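Local atomic coordinates of putative acetamidase/formamidase (Yersinia enterocolitica subsp. palearctica serotype O:3, PDB entry 5UBU), a protein that probably hydrolyses carbon-nitrogen bonds, other than peptide bonds, in linear amides, and binds sodium ions. Residues H26-M32 / V47-E51; A121-H125 / P141-K145; M194-I199 / I264-G268. All blocks are in the same frame, centred on the assembly; numbering follows the deposited sequence.

Contact 1. Residues H26-M32 / V47-E51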
loop_
_atom_site.group_PDB
_atom_site.type_symbol
_atom_site.label_atom_id
_atom_site.label_comp_id
_atom_site.label_asym_id
_atom_site.label_seq_id
_atom_site.Cartn_x
_atom_site.Cartn_y
_atom_site.Cartn_z
ATOM N N HIS B 26 15.597 37.366 -17.052
ATOM C CA HIS B 26 16.092 36.515 -18.128
ATOM C C HIS B 26 14.902 35.930 -18.864
ATOM O O HIS B 26 13.884 35.642 -18.247
ATOM C CB HIS B 26 16.948 35.396 -17.549
ATOM C CG HIS B 26 18.019 35.879 -16.619
ATOM N ND1 HIS B 26 19.261 36.285 -17.053
ATOM C CD2 HIS B 26 18.021 36.034 -15.274
ATOM C CE1 HIS B 26 19.984 36.659 -16.014
ATOM N NE2 HIS B 26 19.256 36.514 -14.923
ATOM N N HIS B 27 15.029 35.774 -20.178
ATOM C CA HIS B 27 13.952 35.230 -21.002
ATOM C C HIS B 27 14.396 33.847 -21.461
ATOM O O HIS B 27 15.186 33.739 -22.391
ATOM C CB HIS B 27 13.701 36.141 -22.221
ATOM C CG HIS B 27 13.487 37.594 -21.875
ATOM N ND1 HIS B 27 12.241 38.130 -21.621
ATOM C CD2 HIS B 27 14.369 38.612 -21.718
ATOM C CE1 HIS B 27 12.367 39.411 -21.318
ATOM N NE2 HIS B 27 13.648 39.728 -21.372
ATOM N N LEU B 28 13.919 32.799 -20.790
ATOM C CA LEU B 28 14.279 31.423 -21.148
ATOM C C LEU B 28 13.360 30.929 -22.265
ATOM O O LEU B 28 12.410 30.197 -22.034
ATOM C CB LEU B 28 14.259 30.496 -19.917
ATOM C CG LEU B 28 14.604 29.010 -20.126
ATOM C CD1 LEU B 28 15.869 28.812 -20.949
ATOM C CD2 LEU B 28 14.731 28.305 -18.788
ATOM N N THR B 29 13.668 31.364 -23.480
ATOM C CA THR B 29 12.916 30.985 -24.664
ATOM C C THR B 29 13.316 29.581 -25.110
ATOM O O THR B 29 14.247 28.990 -24.567
ATOM C CB THR B 29 13.219 31.948 -25.834
ATOM O OG1 THR B 29 14.610 31.882 -26.168
ATOM C CG2 THR B 29 12.874 33.380 -25.480
ATOM N N GLU B 30 12.610 29.055 -26.103
ATOM C CA GLU B 30 12.925 27.744 -26.655
ATOM C C GLU B 30 14.303 27.747 -27.334
ATOM O O GLU B 30 14.997 26.736 -27.344
ATOM C CB GLU B 30 11.848 27.331 -27.659
ATOM C CG GLU B 30 10.494 27.057 -27.025
ATOM C CD GLU B 30 9.414 26.821 -28.063
ATOM O OE1 GLU B 30 9.179 27.760 -28.848
ATOM O OE2 GLU B 30 8.784 25.745 -28.076
ATOM N N GLU B 31 14.691 28.899 -27.888
ATOM C CA GLU B 31 15.978 29.054 -28.577
ATOM C C GLU B 31 17.119 28.996 -27.545
ATOM O O GLU B 31 18.192 28.483 -27.842
ATOM C CB GLU B 31 15.978 30.363 -29.393
ATOM C CG GLU B 31 16.854 30.408 -30.652
ATOM C CD GLU B 31 18.335 30.692 -30.435
ATOM O OE1 GLU B 31 19.067 30.694 -31.452
ATOM O OE2 GLU B 31 18.777 30.930 -29.279
HETATM N N MSE B 32 16.873 29.503 -26.336
HETATM C CA MSE B 32 17.879 29.472 -25.265
HETATM C C MSE B 32 17.977 28.087 -24.681
HETATM O O MSE B 32 19.071 27.614 -24.370
HETATM C CB MSE B 32 17.537 30.443 -24.135
HETATM C CG MSE B 32 18.687 30.570 -23.124
HETATM SE SE MSE B 32 18.224 31.813 -21.651
HETATM C CE MSE B 32 18.701 33.518 -22.523
ATOM N N VAL B 47 21.651 25.814 -19.106
ATOM C CA VAL B 47 21.105 26.693 -20.149
ATOM C C VAL B 47 21.084 28.160 -19.737
ATOM O O VAL B 47 20.965 29.043 -20.596
ATOM C CB VAL B 47 19.669 26.300 -20.555
ATOM C CG1 VAL B 47 19.636 24.827 -20.970
ATOM C CG2 VAL B 47 18.662 26.593 -19.437
ATOM N N LEU B 48 21.187 28.413 -18.433
ATOM C CA LEU B 48 21.150 29.766 -17.896
ATOM C C LEU B 48 21.745 29.828 -16.495
ATOM O O LEU B 48 21.570 28.902 -15.706
ATOM C CB LEU B 48 19.690 30.230 -17.821
ATOM C CG LEU B 48 19.386 31.601 -17.204
ATOM C CD1 LEU B 48 20.020 32.731 -18.013
ATOM C CD2 LEU B 48 17.877 31.767 -17.100
ATOM N N THR B 49 22.439 30.924 -16.193
ATOM C CA THR B 49 23.014 31.141 -14.870
ATOM C C THR B 49 22.473 32.473 -14.373
ATOM O O THR B 49 22.546 33.481 -15.090
ATOM C CB THR B 49 24.552 31.163 -14.898
ATOM O OG1 THR B 49 25.039 29.934 -15.459
ATOM C CG2 THR B 49 25.117 31.341 -13.487
ATOM N N ILE B 50 21.919 32.476 -13.162
ATOM C CA ILE B 50 21.332 33.685 -12.586
ATOM C C ILE B 50 21.838 33.989 -11.178
ATOM O O ILE B 50 22.444 33.142 -10.516
ATOM C CB ILE B 50 19.784 33.562 -12.510
ATOM C CG1 ILE B 50 19.363 32.470 -11.525
ATOM C CG2 ILE B 50 19.191 33.276 -13.888
ATOM C CD1 ILE B 50 17.863 32.356 -11.367
ATOM N N GLU B 51 21.574 35.214 -10.732
ATOM C CA GLU B 51 21.916 35.655 -9.384
ATOM C C GLU B 51 20.675 35.444 -8.505
ATOM O O GLU B 51 19.542 35.542 -8.998
ATOM C CB GLU B 51 22.302 37.135 -9.385
ATOM C CG GLU B 51 23.607 37.448 -10.108
ATOM C CD GLU B 51 24.827 36.936 -9.376
ATOM O OE1 GLU B 51 24.739 36.621 -8.169
ATOM O OE2 GLU B 51 25.909 36.871 -9.993
#

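Contact 2. Residues A121-H125 / P141-K145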
loop_
_atom_site.group_PDB
_atom_site.type_symbol
_atom_site.label_atom_id
_atom_site.label_comp_id
_atom_site.label_asym_id
_atom_site.label_seq_id
_atom_site.Cartn_x
_atom_site.Cartn_y
_atom_site.Cartn_z
ATOM N N ALA B 121 -5.868 14.100 -21.607
ATOM C CA ALA B 121 -5.833 12.823 -22.305
ATOM C C ALA B 121 -5.877 11.624 -21.387
ATOM O O ALA B 121 -5.417 11.680 -20.245
ATOM C CB ALA B 121 -4.576 12.752 -23.168
HETATM N N MSE B 122 -6.445 10.546 -21.919
HETATM C CA MSE B 122 -6.548 9.276 -21.227
HETATM C C MSE B 122 -5.583 8.406 -21.964
HETATM O O MSE B 122 -5.870 7.915 -23.049
HETATM C CB MSE B 122 -7.952 8.714 -21.279
HETATM C CG MSE B 122 -8.797 9.232 -20.124
HETATM SE SE MSE B 122 -10.690 8.743 -20.477
HETATM C CE MSE B 122 -10.585 6.825 -20.120
ATOM N N ILE B 123 -4.402 8.253 -21.385
ATOM C CA ILE B 123 -3.333 7.459 -21.960
ATOM C C ILE B 123 -3.495 6.002 -21.528
ATOM O O ILE B 123 -3.689 5.735 -20.338
ATOM C CB ILE B 123 -1.973 8.005 -21.498
ATOM C CG1 ILE B 123 -1.868 9.495 -21.881
ATOM C CG2 ILE B 123 -0.837 7.173 -22.090
ATOM C CD1 ILE B 123 -0.627 10.204 -21.386
ATOM N N PRO B 124 -3.440 5.051 -22.479
ATOM C CA PRO B 124 -3.585 3.656 -22.069
ATOM C C PRO B 124 -2.529 3.222 -21.045
ATOM O O PRO B 124 -1.358 3.612 -21.155
ATOM C CB PRO B 124 -3.420 2.884 -23.378
ATOM C CG PRO B 124 -3.935 3.830 -24.416
ATOM C CD PRO B 124 -3.492 5.192 -23.948
ATOM N N HIS B 125 -2.967 2.456 -20.047
ATOM C CA HIS B 125 -2.103 1.945 -18.985
ATOM C C HIS B 125 -1.493 3.045 -18.106
ATOM O O HIS B 125 -0.414 2.872 -17.531
ATOM C CB HIS B 125 -1.016 1.030 -19.563
ATOM C CG HIS B 125 -1.562 -0.051 -20.441
ATOM N ND1 HIS B 125 -2.212 -1.162 -19.937
ATOM C CD2 HIS B 125 -1.562 -0.188 -21.789
ATOM C CE1 HIS B 125 -2.590 -1.937 -20.938
ATOM N NE2 HIS B 125 -2.202 -1.374 -22.070
ATOM N N PRO B 141 -7.042 -1.847 -21.510
ATOM C CA PRO B 141 -6.883 -0.472 -21.066
ATOM C C PRO B 141 -8.161 0.315 -21.333
ATOM O O PRO B 141 -9.018 -0.126 -22.099
ATOM C CB PRO B 141 -5.738 0.042 -21.943
ATOM C CG PRO B 141 -5.827 -0.780 -23.192
ATOM C CD PRO B 141 -6.275 -2.131 -22.742
ATOM N N LEU B 142 -8.280 1.468 -20.693
ATOM C CA LEU B 142 -9.444 2.322 -20.877
ATOM C C LEU B 142 -9.416 2.935 -22.270
ATOM O O LEU B 142 -8.374 2.934 -22.935
ATOM C CB LEU B 142 -9.457 3.443 -19.836
ATOM C CG LEU B 142 -9.432 3.032 -18.366
ATOM C CD1 LEU B 142 -9.455 4.300 -17.526
ATOM C CD2 LEU B 142 -10.613 2.122 -18.043
ATOM N N PRO B 143 -10.560 3.462 -22.729
ATOM C CA PRO B 143 -10.556 4.070 -24.044
ATOM C C PRO B 143 -9.528 5.164 -24.133
ATOM O O PRO B 143 -9.231 5.859 -23.159
ATOM C CB PRO B 143 -11.969 4.634 -24.179
ATOM C CG PRO B 143 -12.786 3.717 -23.354
ATOM C CD PRO B 143 -11.913 3.463 -22.151
ATOM N N GLU B 144 -9.005 5.303 -25.327
ATOM C CA GLU B 144 -7.976 6.253 -25.618
ATOM C C GLU B 144 -8.644 7.562 -26.044
ATOM O O GLU B 144 -9.130 7.673 -27.151
ATOM C CB GLU B 144 -7.106 5.605 -26.691
ATOM C CG GLU B 144 -5.740 6.204 -26.871
ATOM C CD GLU B 144 -4.744 5.225 -27.489
ATOM O OE1 GLU B 144 -3.569 5.615 -27.596
ATOM O OE2 GLU B 144 -5.110 4.079 -27.841
ATOM N N LYS B 145 -8.705 8.524 -25.125
ATOM C CA LYS B 145 -9.332 9.833 -25.372
ATOM C C LYS B 145 -8.400 11.044 -25.297
ATOM O O LYS B 145 -7.397 11.040 -24.589
ATOM C CB LYS B 145 -10.511 10.068 -24.414
ATOM C CG LYS B 145 -11.890 9.730 -24.951
ATOM C CD LYS B 145 -12.126 8.266 -25.260
ATOM C CE LYS B 145 -13.393 8.113 -26.111
ATOM N NZ LYS B 145 -14.598 8.769 -25.523
#

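Contact 3. Residues M194-I199 / I264-G268. With NA (sodium ion), chain H.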
loop_
_atom_site.group_PDB
_atom_site.type_symbol
_atom_site.label_atom_id
_atom_site.label_comp_id
_atom_site.label_asym_id
_atom_site.label_seq_id
_atom_site.Cartn_x
_atom_site.Cartn_y
_atom_site.Cartn_z
HETATM N N MSE B 194 5.303 16.625 -9.086
HETATM C CA MSE B 194 4.446 16.586 -7.903
HETATM C C MSE B 194 2.982 16.765 -8.203
HETATM O O MSE B 194 2.138 16.204 -7.514
HETATM C CB MSE B 194 4.870 17.703 -6.953
HETATM C CG MSE B 194 6.301 17.512 -6.459
HETATM SE SE MSE B 194 6.873 19.071 -5.411
HETATM C CE MSE B 194 6.999 20.416 -6.842
ATOM N N ASP B 195 2.671 17.559 -9.221
ATOM C CA ASP B 195 1.288 17.835 -9.600
ATOM C C ASP B 195 0.445 18.260 -8.384
ATOM O O ASP B 195 -0.586 17.671 -8.090
ATOM C CB ASP B 195 0.664 16.627 -10.308
ATOM C CG ASP B 195 1.344 16.281 -11.632
ATOM O OD1 ASP B 195 1.971 17.159 -12.267
ATOM O OD2 ASP B 195 1.217 15.112 -12.059
ATOM N N VAL B 196 0.926 19.273 -7.670
ATOM C CA VAL B 196 0.234 19.828 -6.511
ATOM C C VAL B 196 -0.378 21.147 -6.991
ATOM O O VAL B 196 0.363 22.089 -7.287
ATOM C CB VAL B 196 1.201 20.068 -5.327
ATOM C CG1 VAL B 196 0.507 20.825 -4.198
ATOM C CG2 VAL B 196 1.750 18.746 -4.818
ATOM N N PRO B 197 -1.722 21.226 -7.069
ATOM C CA PRO B 197 -2.438 22.424 -7.557
ATOM C C PRO B 197 -2.052 23.752 -6.920
ATOM O O PRO B 197 -2.206 24.797 -7.553
ATOM C CB PRO B 197 -3.900 22.129 -7.219
ATOM C CG PRO B 197 -3.985 20.650 -7.183
ATOM C CD PRO B 197 -2.660 20.150 -6.694
ATOM N N ASP B 198 -1.556 23.707 -5.690
ATOM C CA ASP B 198 -1.177 24.917 -4.944
ATOM C C ASP B 198 0.104 25.612 -5.425
ATOM O O ASP B 198 0.334 26.774 -5.093
ATOM C CB ASP B 198 -1.029 24.559 -3.470
ATOM C CG ASP B 198 -2.290 23.976 -2.888
ATOM O OD1 ASP B 198 -3.227 24.730 -2.578
ATOM O OD2 ASP B 198 -2.321 22.756 -2.693
ATOM N N ILE B 199 0.919 24.911 -6.206
ATOM C CA ILE B 199 2.177 25.456 -6.719
ATOM C C ILE B 199 1.926 26.295 -7.978
ATOM O O ILE B 199 2.314 25.932 -9.088
ATOM C CB ILE B 199 3.200 24.317 -6.950
ATOM C CG1 ILE B 199 3.468 23.629 -5.609
ATOM C CG2 ILE B 199 4.513 24.848 -7.530
ATOM C CD1 ILE B 199 4.360 22.418 -5.704
ATOM N N ILE B 264 1.510 27.088 5.147
ATOM C CA ILE B 264 2.834 26.522 4.924
ATOM C C ILE B 264 2.494 25.049 4.648
ATOM O O ILE B 264 1.472 24.554 5.132
ATOM C CB ILE B 264 3.815 26.680 6.114
ATOM C CG1 ILE B 264 3.385 25.859 7.330
ATOM C CG2 ILE B 264 3.977 28.148 6.469
ATOM C CD1 ILE B 264 4.392 25.882 8.448
HETATM N N MSE B 265 3.332 24.356 3.878
HETATM C CA MSE B 265 3.066 22.969 3.537
HETATM C C MSE B 265 4.303 22.166 3.304
HETATM O O MSE B 265 5.262 22.662 2.735
HETATM C CB MSE B 265 2.236 23.006 2.244
HETATM C CG MSE B 265 1.870 21.629 1.654
HETATM SE SE MSE B 265 1.366 21.769 -0.265
HETATM C CE MSE B 265 -0.447 22.438 0.049
ATOM N N SER B 266 4.292 20.919 3.769
ATOM C CA SER B 266 5.394 19.984 3.550
ATOM C C SER B 266 4.891 19.017 2.487
ATOM O O SER B 266 3.796 18.461 2.617
ATOM C CB SER B 266 5.768 19.241 4.822
ATOM O OG SER B 266 6.368 20.108 5.763
ATOM N N ILE B 267 5.690 18.813 1.444
ATOM C CA ILE B 267 5.304 17.958 0.323
ATOM C C ILE B 267 6.083 16.653 0.281
ATOM O O ILE B 267 7.267 16.649 -0.009
ATOM C CB ILE B 267 5.505 18.716 -1.004
ATOM C CG1 ILE B 267 4.712 20.035 -0.971
ATOM C CG2 ILE B 267 5.080 17.851 -2.190
ATOM C CD1 ILE B 267 4.957 20.952 -2.150
ATOM N N GLY B 268 5.400 15.550 0.558
ATOM C CA GLY B 268 6.019 14.228 0.544
ATOM C C GLY B 268 5.584 13.437 -0.672
ATOM O O GLY B 268 4.458 13.599 -1.141
HETATM NA NA NA H . 2.503 16.140 -14.213
HETATM O O HOH W 1 1.210 13.560 -14.603
#

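Contact 1. Residues H26-M32 / V47-E51
His26, Leu28 and Met32 pack against Val47, Leu48 and Ile50 in a side-chain contact between two different beta sheets. Strand 25-28 is an outermost strand of the nine-stranded mixed sheet, while strand 48-50 pairs with strand 87-93 in the other mixed sheet. The short strand axes run at 153° to each other and come no closer than 9.4 Å, too far apart for backbone pairing, so side chains fill the gap.

At one end the His26 imidazole lies with a face against Ile50, whose CG2 methyl sits 3.3 Å from His26 CD2. Ile50 CG1 is turned the other way: with CG2 anti to the carbonyl carbon, the methyl and not the longer branch meets the ring. The two methyls of Leu48 divide the same histidine between them: CD2 is 3.8 Å from His26 CB, and CD1 comes obliquely to the ring, 3.8 Å from His26 ND1. The polar end of the ring is engaged outside the two segments, where NE2 is hydrogen-bonded to Asp54.

Towards the other end, Leu28 CD1 meets Val47 CG2 at 3.9 Å, the two side chains set roughly perpendicular. Met32, a selenomethionine in the first turn of helix 30-33, lays its CG 3.7 Å from Val47 O, and its SE reaches Leu48 CD1 at 4.2 Å. Thr29 caps that helix, its OG1 accepting a bond from Met32 N. Strand 55-59 lies alongside, with Val56 touching both Leu28 and Leu48.

The contact is thus held by mainly apolar packing. Outside the two segments, Asp54 OD2 bonds both His26 NE2 and Glu51 N, so a single carboxylate oxygen ties the ring to the backbone just beyond Ile50 and would limit the ring's rotation.

Contact 2. Residues A121-H125 / P141-K145
Met122 and Lys145 meet at the base of the long connection of a beta hairpin, whose antiparallel strands 117-122 and 145-151 are neighbours both in the four-stranded sheet and in sequence. The two segments run nearly antiparallel and carry the course of the strands on into the connection. One backbone bond joins them: Met122 N donates to Lys145 O over 2.9 Å, almost straight at the hydrogen (170°). The same oxygen also takes a CA-H...O contact from Ala121.

Beyond this bond, side chains take over. Met122, a selenomethionine, bends at its last torsion (chi3 73°), which brings its methyl back over the opposing chain; CE lies 3.6 Å from Leu142 CB and 3.5 Å from Pro143 O. Its SE runs beside Lys145 CB, the two side chains pointing the same way. Trp297 of a second subunit packs on both Met122 and Pro143, and Tyr300 of that subunit on Leu142, which places this side of the hairpin connection at a subunit interface.

Glu144 crosses Pro124 at about a right angle. Its extended chain brings the carboxylate carbon CD to 3.5 Å from Pro124 CG, while OE1 is hydrogen-bonded to the backbone N of Ser76, which anchors the carboxylate beside the proline ring. Farther along the two segments, Pro124 CB touches Pro141 CB at 3.9 Å, and next to it the His125 imidazole takes the same Pro141 over one face. This is a CH-pi contact, with Pro141 CB 4.0 Å from the His125 ring centroid, 18° off the ring normal and offset toward the rim.

Contact 3. Residues M194-I199 / I264-G268
Met194, Val196, Asp198 and Ile199 rest on Met265 and Ile267 of strand 263-270, a buried packing of the loop after strand 191-193 against the nine-stranded mixed sheet. A type I beta turn from Val196 to Ile199, closed by a backbone bond from Ile199 N to Val196 O, shapes the loop.

The apolar contacts centre on Ile267. Its CG2 branch meets Met194 SE at 3.9 Å, the selenomethionine lying across it, and also touches Val196 CG2. Its other branch runs out to Ile199, tip to tip, CD1 to CD1 at 3.9 Å. Val196 and Met265 run alongside one another, antiparallel, with Val196 CG1 4.1 Å from Met265 SE.

One contact is mixed in character: the Met265 methyl CE comes to Asp198 OD2, while Asp198 OD1 forms a salt bridge with Arg310.

Metal binding belongs to the start of the loop. Asp195 takes no part in the packing; its carboxylate grips a sodium ion with both oxygens, OD1 at 2.3 Å and OD2 at 2.7 Å. Asn193 and Asp220 also bind this ion, and a water completes the observed set, its oxygen 2.9 Å from the sodium.

Overall arrangement
Along the chain the three contacts come in series, each closing before the next opens. Contacts 1 and 3 both reach the nine-stranded mixed sheet, contact 1 through its outermost strand 25-28 and contact 3 through strand 263-270; their centres are 25 Å apart. Contact 2 belongs to the separate four-stranded antiparallel sheet, with its centre 35 Å from that of contact 1 and 26 Å from that of contact 3. None touches another, the nearest atoms of contacts 2 and 3 being about 11 Å apart. The contacts thus serve different places: a junction of two sheets, the base of a hairpin connection facing other subunits, and the buried interior beside a sodium site.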